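Local coordinates for iron-binding protein (Staphylococcus epidermidis, PDB 4M7O) that probably binds iron, perhaps as a chelate, at the cell surface for delivery to a membrane importer, as related solute-binding proteins do, at residues Thr33-Arg38 / Lys137-Glu142; His145-Ile150 / Glu266-Leu271; Val163-Ser168 / Asp184-Leu189; Tyr174-Gly177 / Phe181-Asp184. All blocks are in the same frame, centred on the assembly; numbering follows the deposited sequence.

Contact 1 (Thr33-Arg38 / Lys137-Glu142); sequences TEILYR and KELVDE
Two donors converge on E142 OE2: the guanidinium of R38 and a water molecule. The direct bond, R38 NH2 to E142 OE2, is a salt bridge modelled at 2.5 Å, unusually short and not to be leaned on for its exact value, with an N-H...O angle of 165°. The water gives a hydrogen bond to E142 OE2 at 2.8 Å and takes one from R38 NH1 at 3.0 Å; NH2 thus holds the oxygen directly and NH1 does so through the water. This pair joins helix 30-38, which follows the first strand of the parallel sheet in the N-terminal lobe, to helix 133-152, the long helix that runs between the two lobes, as in helix-linked periplasmic binding proteins.

The two flat groups stand almost perpendicular. E142 OE2 lies in the guanidinium plane, whereas R38 NH2 approaches from above the carboxylate plane, 50° out of it. L139 meets the arginine from over a face, its CD1 lying centrally, 3.8 Å from R38 CZ. The arginine chain is bent at chi2 (-64°) and chi3, curling around this methyl, and R38 CB also comes to 3.8 Å from L139 CD1. The salt bridge and the methyl over the face together should limit how far the guanidinium can swing on this exposed edge.

Deeper in, F123 of helix 116-129 packs on both I35 and L139. On the outer side of helix 133-152, K137 NZ pairs with D141 OD2 one turn along. The innermost touch between the helices is between methyls, with I35 CG2 lying 4.2 Å from L139 CD2.

Contact 2 (His145-Ile150 / Glu266-Leu271); sequences HNVDKI and EGLKDL
L268 reaches across to V147 and I150, one turn apart on the facing helix, and this trio is the purely hydrophobic part of the contact. The CD2 methyl of L268 does most of the touching: L268 CD2 lies 3.9 Å from V147 CG1 and 4.0 Å from I150 CB. The leucine CG adds a further touch, 4.0 Å from I150 CG2. V147 and L268 meet at about a right angle, so a branch of the valine lies across the leucine and does not run alongside it. V147 CG1, anti to its own backbone N (chi1 170°), is the branch that faces L268.

The short segments run nearly parallel, 8° apart in direction, with their axes approaching to 9.3 Å. They belong to helix 133-152, which connects the lobes, and to helix 264-275 near the C-terminus, which thus lies along the latter part of the connecting helix. V147 also packs on I264 and D265 at the start of helix 264-275, while L268 also packs on M185 and L189 of the C-terminal lobe.

A second kind of contact sets a side chain against main chain and aliphatic stem. I150 CG2 lies 3.8 Å from K269 CA, close against the helix backbone. The other arm of the isoleucine ends at the lysine stem, with I150 CD1 3.9 Å from K269 CB and CG only slightly farther.

Polar bonds are absent across the pair. K269 is fully extended beyond CG, and its chain carries NZ away from I150 on the exposed flank of the two helices.

Contact 3 (Val163-Ser168 / Asp184-Leu189); sequences VFMEVS and DMLEKL
L186 projects from helix 181-188 onto V163 and M165, and its two methyls divide the work. This is a helix-on-sheet contact in the C-terminal lobe. Helix 181-188 precedes strand 192-193, the parallel neighbour of strand 162-168, and lies against the face of that strand from which V163 and M165 point.

The tight part is small and wholly buried. L186 CD2 settles into the fork of the valine, 4.1 Å from V163 CB and equally far from both V163 methyls, so no single branch takes the contact. L186 CD1 meets the selenomethionine at CG, 3.9 Å from M165 CG, with M165 SE slightly farther at 4.2 Å. The chain of M165 is bent at chi2 (-71°) and chi3, which lays the selenium beside the leucine; the two chains lie alongside each other, running in opposite senses. I275 of helix 264-275 adds a further wall to L186.

The solvent side of the helix is polar and lies at E187, which is exposed, and K188, which is partly exposed; neither touches the strand segment. K188 folds back one turn along the helix to D184, which is buried and whose carboxylate also accepts a bond from I116 N through OD2. K188 NZ reaches the syn lone pair of D184 OD1 at 2.9 Å, forming a salt bridge.

Contact 4 (Tyr174-Gly177 / Phe181-Asp184); sequences YTAG and FFND
N183 has CG anti to its backbone N (chi1 179°), which directs its amide to partners beyond the contact, while F182 has CG anti to its carbonyl carbon (chi1 -60°), which places the ring edge at A176. The touch between N183 and G177 is set by the backbone: G177 O lies 3.1 Å from N183 CB. That is a close van der Waals touch with no hydrogen bond across the pair, and N183 CG follows at 3.7 Å from G177 O. The carbonyl oxygen is nevertheless satisfied, because T180 OG1 hydrogen-bonds to it, and the same hydroxyl bonds the backbone N of N183.

The amide of N183 is occupied at both ends by residues beyond the contact. Its OD1 is bonded by N193 ND2, which also bonds A176 O, so one side-chain amide group ties strand and helix together; N183 ND2 reaches E187 OE2 one turn further on. With oxygen and nitrogen both engaged, the flip of this buried amide is well defined.

On the other flank the packing is apolar and at a longer distance. A176 CB points to the helix and comes to the edge of the F182 ring, near its plane, at 4.3 Å from F182 CD2. M165 of the adjoining strand touches F182 as well, joined by T220 and S258 from loops.

G177 and the short loop after it carry the chain directly from strand 174-176 into helix 181-188, a tight beta-loop-alpha connection within the mixed-sheet lobe of this two-lobed binding-protein fold.

Contacts 3 and 4 are buried and lie close together, centres 5 Å apart: both use helix 181-188, share D184, and rest on the adjacent strands 162-168 and 174-176 of one sheet. Contacts 1 and 2 are partly exposed and follow each other along helix 133-152, with centres 16 Å apart. Charge and water cross the interface in contact 1 alone; contacts 2 and 3 are apolar, and contact 4 mixes a backbone carbonyl with an aromatic edge. Contact 2 joins the two groups, since its L271 packs on M185 and L189 of contact 3, whereas contact 1 stays about 13 Å from contact 3 at the nearest atoms.

Contact 1 (Thr33-Arg38 / Lys137-Glu142)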
loop_
_atom_site.group_PDB
_atom_site.type_symbol
_atom_site.label_atom_id
_atom_site.label_comp_id
_atom_site.label_asym_id
_atom_site.label_seq_id
_atom_site.Cartn_x
_atom_site.Cartn_y
_atom_site.Cartn_z
ATOM N N THR A 33 -10.893 2.037 -5.808
ATOM C CA THR A 33 -12.142 1.296 -5.957
ATOM C C THR A 33 -12.700 0.903 -4.601
ATOM O O THR A 33 -13.903 1.013 -4.371
ATOM C CB THR A 33 -11.947 0.050 -6.796
ATOM O OG1 THR A 33 -11.442 0.421 -8.093
ATOM C CG2 THR A 33 -13.277 -0.698 -6.975
ATOM N N GLU A 34 -11.829 0.468 -3.689
ATOM C CA GLU A 34 -12.289 0.039 -2.370
ATOM C C GLU A 34 -12.929 1.196 -1.615
ATOM O O GLU A 34 -13.950 1.023 -0.953
ATOM C CB GLU A 34 -11.128 -0.562 -1.563
ATOM C CG GLU A 34 -10.631 -1.891 -2.109
ATOM C CD GLU A 34 -9.702 -2.609 -1.134
ATOM O OE1 GLU A 34 -9.948 -2.541 0.098
ATOM O OE2 GLU A 34 -8.731 -3.246 -1.603
ATOM N N ILE A 35 -12.319 2.374 -1.726
ATOM C CA ILE A 35 -12.786 3.558 -1.023
ATOM C C ILE A 35 -14.141 4.011 -1.578
ATOM O O ILE A 35 -15.042 4.368 -0.814
ATOM C CB ILE A 35 -11.773 4.714 -1.157
ATOM C CG1 ILE A 35 -10.459 4.368 -0.439
ATOM C CG2 ILE A 35 -12.363 6.014 -0.621
ATOM C CD1 ILE A 35 -9.327 5.326 -0.758
ATOM N N LEU A 36 -14.272 4.015 -2.902
ATOM C CA LEU A 36 -15.529 4.387 -3.556
ATOM C C LEU A 36 -16.680 3.514 -3.082
ATOM O O LEU A 36 -17.778 4.012 -2.816
ATOM C CB LEU A 36 -15.396 4.287 -5.082
ATOM C CG LEU A 36 -14.600 5.421 -5.724
ATOM C CD1 LEU A 36 -14.321 5.129 -7.213
ATOM C CD2 LEU A 36 -15.389 6.728 -5.556
ATOM N N TYR A 37 -16.434 2.209 -2.980
ATOM C CA TYR A 37 -17.462 1.284 -2.514
ATOM C C TYR A 37 -17.810 1.592 -1.063
ATOM O O TYR A 37 -18.982 1.571 -0.698
ATOM C CB TYR A 37 -17.003 -0.174 -2.662
ATOM C CG TYR A 37 -17.509 -0.865 -3.909
ATOM C CD1 TYR A 37 -16.851 -0.731 -5.118
ATOM C CD2 TYR A 37 -18.640 -1.667 -3.870
ATOM C CE1 TYR A 37 -17.291 -1.376 -6.238
ATOM C CE2 TYR A 37 -19.098 -2.302 -5.001
ATOM C CZ TYR A 37 -18.420 -2.153 -6.181
ATOM O OH TYR A 37 -18.867 -2.776 -7.317
ATOM N N ARG A 38 -16.804 1.897 -0.240
ATOM C CA ARG A 38 -17.068 2.162 1.187
ATOM C C ARG A 38 -17.788 3.505 1.382
ATOM O O ARG A 38 -18.385 3.759 2.424
ATOM C CB ARG A 38 -15.782 2.091 2.025
ATOM C CG ARG A 38 -15.205 0.673 2.188
ATOM C CD ARG A 38 -16.150 -0.260 2.969
ATOM N NE ARG A 38 -16.469 0.272 4.287
ATOM C CZ ARG A 38 -15.659 0.212 5.347
ATOM N NH1 ARG A 38 -14.469 -0.362 5.255
ATOM N NH2 ARG A 38 -16.040 0.726 6.508
ATOM N N LYS A 137 -16.096 10.574 6.516
ATOM C CA LYS A 137 -15.832 10.751 7.940
ATOM C C LYS A 137 -16.088 9.451 8.677
ATOM O O LYS A 137 -15.289 9.035 9.521
ATOM C CB LYS A 137 -16.700 11.864 8.532
ATOM C CG LYS A 137 -16.863 11.768 10.053
ATOM C CD LYS A 137 -17.487 13.026 10.658
ATOM C CE LYS A 137 -18.034 12.763 12.056
ATOM N NZ LYS A 137 -17.059 12.052 12.922
ATOM N N GLU A 138 -17.208 8.810 8.356
ATOM C CA GLU A 138 -17.533 7.527 8.953
ATOM C C GLU A 138 -16.476 6.489 8.579
ATOM O O GLU A 138 -16.063 5.682 9.413
ATOM C CB GLU A 138 -18.937 7.085 8.536
ATOM C CG GLU A 138 -20.029 8.035 9.033
ATOM C CD GLU A 138 -21.434 7.606 8.630
ATOM O OE1 GLU A 138 -21.569 6.613 7.882
ATOM O OE2 GLU A 138 -22.404 8.270 9.064
ATOM N N LEU A 139 -16.026 6.526 7.328
ATOM C CA LEU A 139 -14.998 5.607 6.865
ATOM C C LEU A 139 -13.670 5.831 7.592
ATOM O O LEU A 139 -12.965 4.873 7.917
ATOM C CB LEU A 139 -14.803 5.753 5.354
ATOM C CG LEU A 139 -13.619 4.972 4.793
ATOM C CD1 LEU A 139 -13.810 3.486 5.011
ATOM C CD2 LEU A 139 -13.442 5.276 3.319
ATOM N N VAL A 140 -13.330 7.093 7.853
ATOM C CA VAL A 140 -12.084 7.397 8.546
ATOM C C VAL A 140 -12.190 6.907 9.979
ATOM O O VAL A 140 -11.279 6.249 10.485
ATOM C CB VAL A 140 -11.753 8.905 8.533
ATOM C CG1 VAL A 140 -10.681 9.233 9.574
ATOM C CG2 VAL A 140 -11.283 9.335 7.148
ATOM N N ASP A 141 -13.315 7.214 10.621
ATOM C CA ASP A 141 -13.527 6.843 12.019
ATOM C C ASP A 141 -13.510 5.334 12.245
ATOM O O ASP A 141 -12.933 4.857 13.218
ATOM C CB ASP A 141 -14.832 7.442 12.540
ATOM C CG ASP A 141 -14.766 8.951 12.670
ATOM O OD1 ASP A 141 -13.644 9.485 12.822
ATOM O OD2 ASP A 141 -15.836 9.600 12.628
ATOM N N GLU A 142 -14.133 4.580 11.345
ATOM C CA GLU A 142 -14.196 3.135 11.503
ATOM C C GLU A 142 -12.829 2.519 11.255
ATOM O O GLU A 142 -12.432 1.549 11.912
ATOM C CB GLU A 142 -15.234 2.528 10.560
ATOM C CG GLU A 142 -15.590 1.097 10.908
ATOM C CD GLU A 142 -15.437 0.153 9.736
ATOM O OE1 GLU A 142 -15.901 -1.004 9.837
ATOM O OE2 GLU A 142 -14.843 0.565 8.717
HETATM O O HOH W 1 -12.410 0.320 7.314
#

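Contact 2 (His145-Ile150 / Glu266-Leu271)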
loop_
_atom_site.group_PDB
_atom_site.type_symbol
_atom_site.label_atom_id
_atom_site.label_comp_id
_atom_site.label_asym_id
_atom_site.label_seq_id
_atom_site.Cartn_x
_atom_site.Cartn_y
_atom_site.Cartn_z
ATOM N N HIS A 145 -10.670 3.031 14.223
ATOM C CA HIS A 145 -11.055 2.079 15.257
ATOM C C HIS A 145 -10.348 0.740 15.063
ATOM O O HIS A 145 -9.803 0.172 15.999
ATOM C CB HIS A 145 -12.568 1.870 15.270
ATOM C CG HIS A 145 -13.017 0.825 16.243
ATOM N ND1 HIS A 145 -13.021 1.029 17.609
ATOM C CD2 HIS A 145 -13.465 -0.437 16.051
ATOM C CE1 HIS A 145 -13.458 -0.061 18.213
ATOM N NE2 HIS A 145 -13.735 -0.966 17.292
ATOM N N ASN A 146 -10.351 0.236 13.838
ATOM C CA ASN A 146 -9.723 -1.047 13.567
ATOM C C ASN A 146 -8.214 -0.992 13.711
ATOM O O ASN A 146 -7.600 -1.938 14.206
ATOM C CB ASN A 146 -10.109 -1.540 12.172
ATOM C CG ASN A 146 -11.597 -1.763 12.039
ATOM O OD1 ASN A 146 -12.263 -2.138 13.003
ATOM N ND2 ASN A 146 -12.127 -1.537 10.846
ATOM N N VAL A 147 -7.618 0.113 13.265
ATOM C CA VAL A 147 -6.180 0.306 13.379
ATOM C C VAL A 147 -5.791 0.390 14.850
ATOM O O VAL A 147 -4.873 -0.302 15.288
ATOM C CB VAL A 147 -5.717 1.565 12.622
ATOM C CG1 VAL A 147 -4.275 1.898 12.951
ATOM C CG2 VAL A 147 -5.888 1.383 11.104
ATOM N N ASP A 148 -6.504 1.212 15.613
ATOM C CA ASP A 148 -6.218 1.385 17.037
ATOM C C ASP A 148 -6.328 0.079 17.808
ATOM O O ASP A 148 -5.632 -0.126 18.802
ATOM C CB ASP A 148 -7.148 2.434 17.658
ATOM C CG ASP A 148 -6.946 3.819 17.065
ATOM O OD1 ASP A 148 -5.982 4.004 16.282
ATOM O OD2 ASP A 148 -7.748 4.724 17.388
ATOM N N LYS A 149 -7.211 -0.801 17.349
ATOM C CA LYS A 149 -7.335 -2.129 17.934
ATOM C C LYS A 149 -6.047 -2.943 17.749
ATOM O O LYS A 149 -5.571 -3.564 18.693
ATOM C CB LYS A 149 -8.526 -2.851 17.313
ATOM C CG LYS A 149 -8.936 -4.126 18.010
ATOM C CD LYS A 149 -10.292 -4.598 17.501
ATOM N N ILE A 150 -5.477 -2.932 16.542
ATOM C CA ILE A 150 -4.207 -3.628 16.291
ATOM C C ILE A 150 -3.043 -3.011 17.088
ATOM O O ILE A 150 -2.255 -3.730 17.719
ATOM C CB ILE A 150 -3.831 -3.650 14.781
ATOM C CG1 ILE A 150 -4.961 -4.237 13.932
ATOM C CG2 ILE A 150 -2.536 -4.432 14.554
ATOM C CD1 ILE A 150 -5.490 -5.572 14.414
ATOM N N GLU A 266 -5.773 -4.680 8.383
ATOM C CA GLU A 266 -5.393 -6.057 8.120
ATOM C C GLU A 266 -3.903 -6.132 7.771
ATOM O O GLU A 266 -3.185 -7.001 8.272
ATOM C CB GLU A 266 -6.292 -6.652 7.034
ATOM C CG GLU A 266 -7.778 -6.560 7.404
ATOM C CD GLU A 266 -8.722 -6.957 6.274
ATOM O OE1 GLU A 266 -8.228 -7.380 5.201
ATOM O OE2 GLU A 266 -9.960 -6.843 6.462
ATOM N N GLY A 267 -3.430 -5.203 6.948
ATOM C CA GLY A 267 -2.013 -5.125 6.633
ATOM C C GLY A 267 -1.175 -4.867 7.870
ATOM O O GLY A 267 -0.158 -5.533 8.088
ATOM N N LEU A 268 -1.606 -3.914 8.695
ATOM C CA LEU A 268 -0.906 -3.620 9.941
ATOM C C LEU A 268 -0.880 -4.841 10.849
ATOM O O LEU A 268 0.112 -5.082 11.540
ATOM C CB LEU A 268 -1.567 -2.448 10.669
ATOM C CG LEU A 268 -0.816 -1.914 11.889
ATOM C CD1 LEU A 268 0.459 -1.231 11.437
ATOM C CD2 LEU A 268 -1.671 -0.954 12.684
ATOM N N LYS A 269 -1.966 -5.611 10.846
ATOM C CA LYS A 269 -2.042 -6.810 11.681
ATOM C C LYS A 269 -1.050 -7.872 11.237
ATOM O O LYS A 269 -0.472 -8.578 12.068
ATOM C CB LYS A 269 -3.448 -7.408 11.648
ATOM C CG LYS A 269 -3.635 -8.569 12.627
ATOM C CD LYS A 269 -5.000 -9.215 12.435
ATOM C CE LYS A 269 -5.221 -10.336 13.428
ATOM N NZ LYS A 269 -6.602 -10.903 13.281
ATOM N N ASP A 270 -0.868 -7.997 9.928
ATOM C CA ASP A 270 0.080 -8.966 9.382
ATOM C C ASP A 270 1.473 -8.656 9.886
ATOM O O ASP A 270 2.172 -9.535 10.381
ATOM C CB ASP A 270 0.066 -8.937 7.850
ATOM C CG ASP A 270 -1.157 -9.612 7.269
ATOM O OD1 ASP A 270 -1.895 -10.262 8.041
ATOM O OD2 ASP A 270 -1.376 -9.510 6.039
ATOM N N LEU A 271 1.855 -7.390 9.760
ATOM C CA LEU A 271 3.153 -6.904 10.214
ATOM C C LEU A 271 3.324 -7.118 11.717
ATOM O O LEU A 271 4.403 -7.492 12.183
ATOM C CB LEU A 271 3.312 -5.421 9.858
ATOM C CG LEU A 271 4.719 -4.970 9.463
ATOM C CD1 LEU A 271 5.217 -5.790 8.286
ATOM C CD2 LEU A 271 4.722 -3.493 9.114
#

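Contact 3 (Val163-Ser168 / Asp184-Leu189)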
loop_
_atom_site.group_PDB
_atom_site.type_symbol
_atom_site.label_atom_id
_atom_site.label_comp_id
_atom_site.label_asym_id
_atom_site.label_seq_id
_atom_site.Cartn_x
_atom_site.Cartn_y
_atom_site.Cartn_z
ATOM N N VAL A 163 13.833 -3.808 13.236
ATOM C CA VAL A 163 13.331 -4.525 12.074
ATOM C C VAL A 163 13.964 -3.999 10.792
ATOM O O VAL A 163 14.009 -2.788 10.564
ATOM C CB VAL A 163 11.818 -4.364 11.963
ATOM C CG1 VAL A 163 11.295 -5.088 10.728
ATOM C CG2 VAL A 163 11.132 -4.860 13.243
ATOM N N PHE A 164 14.463 -4.912 9.966
ATOM C CA PHE A 164 14.989 -4.553 8.664
ATOM C C PHE A 164 13.933 -4.892 7.615
ATOM O O PHE A 164 13.485 -6.042 7.527
ATOM C CB PHE A 164 16.291 -5.305 8.382
ATOM C CG PHE A 164 16.802 -5.118 6.979
ATOM C CD1 PHE A 164 17.406 -3.929 6.600
ATOM C CD2 PHE A 164 16.685 -6.121 6.039
ATOM C CE1 PHE A 164 17.871 -3.748 5.309
ATOM C CE2 PHE A 164 17.155 -5.930 4.737
ATOM C CZ PHE A 164 17.736 -4.750 4.377
HETATM N N MSE A 165 13.509 -3.887 6.848
HETATM C CA MSE A 165 12.530 -4.099 5.788
HETATM C C MSE A 165 13.295 -4.212 4.482
HETATM O O MSE A 165 13.958 -3.261 4.049
HETATM C CB MSE A 165 11.563 -2.917 5.700
HETATM C CG MSE A 165 10.870 -2.553 6.997
HETATM SE SE MSE A 165 9.523 -3.847 7.561
HETATM C CE MSE A 165 8.395 -3.814 5.981
ATOM N N GLU A 166 13.227 -5.376 3.857
ATOM C CA GLU A 166 13.910 -5.566 2.590
ATOM C C GLU A 166 12.911 -5.372 1.457
ATOM O O GLU A 166 12.022 -6.215 1.261
ATOM C CB GLU A 166 14.502 -6.970 2.536
ATOM C CG GLU A 166 15.299 -7.238 1.277
ATOM C CD GLU A 166 16.180 -8.457 1.411
ATOM O OE1 GLU A 166 16.518 -8.837 2.560
ATOM O OE2 GLU A 166 16.553 -9.033 0.368
ATOM N N VAL A 167 13.016 -4.265 0.720
ATOM C CA VAL A 167 11.985 -3.977 -0.296
ATOM C C VAL A 167 12.420 -4.308 -1.720
ATOM O O VAL A 167 11.631 -4.244 -2.649
ATOM C CB VAL A 167 11.472 -2.527 -0.243
ATOM C CG1 VAL A 167 10.902 -2.232 1.128
ATOM C CG2 VAL A 167 12.587 -1.539 -0.601
ATOM N N SER A 168 13.688 -4.658 -1.885
ATOM C CA SER A 168 14.165 -5.158 -3.165
ATOM C C SER A 168 15.465 -5.874 -2.871
ATOM O O SER A 168 16.117 -5.586 -1.859
ATOM C CB SER A 168 14.370 -4.010 -4.158
ATOM O OG SER A 168 14.527 -4.506 -5.477
ATOM N N ASP A 184 6.104 3.899 8.806
ATOM C CA ASP A 184 5.039 4.406 9.662
ATOM C C ASP A 184 4.349 3.259 10.385
ATOM O O ASP A 184 3.984 3.385 11.561
ATOM C CB ASP A 184 4.018 5.223 8.874
ATOM C CG ASP A 184 2.977 5.865 9.775
ATOM O OD1 ASP A 184 3.360 6.445 10.812
ATOM O OD2 ASP A 184 1.774 5.782 9.459
HETATM N N MSE A 185 4.190 2.133 9.691
HETATM C CA MSE A 185 3.578 0.957 10.312
HETATM C C MSE A 185 4.422 0.482 11.495
HETATM O O MSE A 185 3.897 0.269 12.589
HETATM C CB MSE A 185 3.363 -0.163 9.289
HETATM C CG MSE A 185 2.364 0.191 8.199
HETATM SE SE MSE A 185 1.977 -1.333 7.041
HETATM C CE MSE A 185 2.782 -0.680 5.410
ATOM N N LEU A 186 5.725 0.339 11.277
ATOM C CA LEU A 186 6.650 0.014 12.357
ATOM C C LEU A 186 6.486 0.942 13.554
ATOM O O LEU A 186 6.418 0.482 14.695
ATOM C CB LEU A 186 8.098 0.078 11.868
ATOM C CG LEU A 186 8.512 -1.016 10.886
ATOM C CD1 LEU A 186 9.973 -0.832 10.430
ATOM C CD2 LEU A 186 8.314 -2.378 11.532
ATOM N N GLU A 187 6.426 2.247 13.299
ATOM C CA GLU A 187 6.363 3.206 14.396
ATOM C C GLU A 187 5.051 3.081 15.159
ATOM O O GLU A 187 5.028 3.208 16.379
ATOM C CB GLU A 187 6.594 4.635 13.900
ATOM C CG GLU A 187 8.002 4.878 13.352
ATOM C CD GLU A 187 8.267 6.346 13.052
ATOM O OE1 GLU A 187 7.309 7.153 13.131
ATOM O OE2 GLU A 187 9.429 6.693 12.737
ATOM N N LYS A 188 3.968 2.801 14.445
ATOM C CA LYS A 188 2.669 2.595 15.086
ATOM C C LYS A 188 2.675 1.330 15.937
ATOM O O LYS A 188 1.984 1.248 16.952
ATOM C CB LYS A 188 1.548 2.524 14.039
ATOM C CG LYS A 188 0.813 3.834 13.821
ATOM C CD LYS A 188 1.791 4.980 13.646
ATOM C CE LYS A 188 1.078 6.316 13.537
ATOM N NZ LYS A 188 2.048 7.401 13.210
ATOM N N LEU A 189 3.478 0.354 15.529
ATOM C CA LEU A 189 3.559 -0.912 16.244
ATOM C C LEU A 189 4.632 -0.881 17.320
ATOM O O LEU A 189 4.951 -1.911 17.912
ATOM C CB LEU A 189 3.798 -2.059 15.260
ATOM C CG LEU A 189 2.596 -2.298 14.339
ATOM C CD1 LEU A 189 2.873 -3.424 13.350
ATOM C CD2 LEU A 189 1.361 -2.585 15.168
#

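Contact 4 (Tyr174-Gly177 / Phe181-Asp184)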
loop_
_atom_site.group_PDB
_atom_site.type_symbol
_atom_site.label_atom_id
_atom_site.label_comp_id
_atom_site.label_asym_id
_atom_site.label_seq_id
_atom_site.Cartn_x
_atom_site.Cartn_y
_atom_site.Cartn_z
ATOM N N TYR A 174 17.572 -3.248 -1.208
ATOM C CA TYR A 174 17.013 -1.955 -0.833
ATOM C C TYR A 174 16.206 -2.081 0.433
ATOM O O TYR A 174 15.500 -3.071 0.641
ATOM C CB TYR A 174 16.102 -1.411 -1.937
ATOM C CG TYR A 174 16.852 -0.736 -3.077
ATOM C CD1 TYR A 174 17.586 -1.480 -3.991
ATOM C CD2 TYR A 174 16.808 0.644 -3.249
ATOM C CE1 TYR A 174 18.273 -0.851 -5.067
ATOM C CE2 TYR A 174 17.480 1.278 -4.330
ATOM C CZ TYR A 174 18.208 0.522 -5.224
ATOM O OH TYR A 174 18.893 1.152 -6.255
ATOM N N THR A 175 16.273 -1.055 1.266
ATOM C CA THR A 175 15.460 -1.039 2.461
ATOM C C THR A 175 14.546 0.153 2.405
ATOM O O THR A 175 14.678 0.998 1.521
ATOM C CB THR A 175 16.312 -0.951 3.727
ATOM O OG1 THR A 175 15.451 -1.026 4.873
ATOM C CG2 THR A 175 17.072 0.354 3.758
ATOM N N ALA A 176 13.620 0.213 3.356
ATOM C CA ALA A 176 12.718 1.344 3.491
ATOM C C ALA A 176 13.043 2.083 4.780
ATOM O O ALA A 176 12.976 1.511 5.865
ATOM C CB ALA A 176 11.279 0.874 3.502
ATOM N N GLY A 177 13.404 3.355 4.663
ATOM C CA GLY A 177 13.712 4.153 5.838
ATOM C C GLY A 177 12.519 5.016 6.203
ATOM O O GLY A 177 11.368 4.611 6.009
ATOM N N PHE A 181 5.683 4.020 3.980
ATOM C CA PHE A 181 4.526 3.389 4.578
ATOM C C PHE A 181 4.973 2.300 5.534
ATOM O O PHE A 181 4.467 2.200 6.653
ATOM C CB PHE A 181 3.589 2.836 3.498
ATOM C CG PHE A 181 2.135 2.914 3.872
ATOM C CD1 PHE A 181 1.699 2.465 5.103
ATOM C CD2 PHE A 181 1.212 3.478 3.014
ATOM C CE1 PHE A 181 0.363 2.538 5.461
ATOM C CE2 PHE A 181 -0.129 3.562 3.373
ATOM C CZ PHE A 181 -0.547 3.090 4.604
ATOM N N PHE A 182 5.939 1.494 5.117
ATOM C CA PHE A 182 6.439 0.452 6.007
ATOM C C PHE A 182 7.033 1.035 7.279
ATOM O O PHE A 182 6.947 0.410 8.337
ATOM C CB PHE A 182 7.455 -0.437 5.296
ATOM C CG PHE A 182 6.892 -1.142 4.093
ATOM C CD1 PHE A 182 5.690 -1.822 4.183
ATOM C CD2 PHE A 182 7.552 -1.110 2.873
ATOM C CE1 PHE A 182 5.142 -2.467 3.072
ATOM C CE2 PHE A 182 7.014 -1.755 1.758
ATOM C CZ PHE A 182 5.812 -2.436 1.863
ATOM N N ASN A 183 7.635 2.223 7.195
ATOM C CA ASN A 183 8.231 2.810 8.395
ATOM C C ASN A 183 7.168 3.314 9.349
ATOM O O ASN A 183 7.306 3.166 10.559
ATOM C CB ASN A 183 9.232 3.926 8.086
ATOM C CG ASN A 183 9.813 4.541 9.342
ATOM O OD1 ASN A 183 10.733 3.987 9.948
ATOM N ND2 ASN A 183 9.275 5.692 9.745
ATOM N N ASP A 184 6.104 3.899 8.806
ATOM C CA ASP A 184 5.039 4.406 9.662
ATOM C C ASP A 184 4.349 3.259 10.385
ATOM O O ASP A 184 3.984 3.385 11.561
ATOM C CB ASP A 184 4.018 5.223 8.874
ATOM C CG ASP A 184 2.977 5.865 9.775
ATOM O OD1 ASP A 184 3.360 6.445 10.812
ATOM O OD2 ASP A 184 1.774 5.782 9.459
#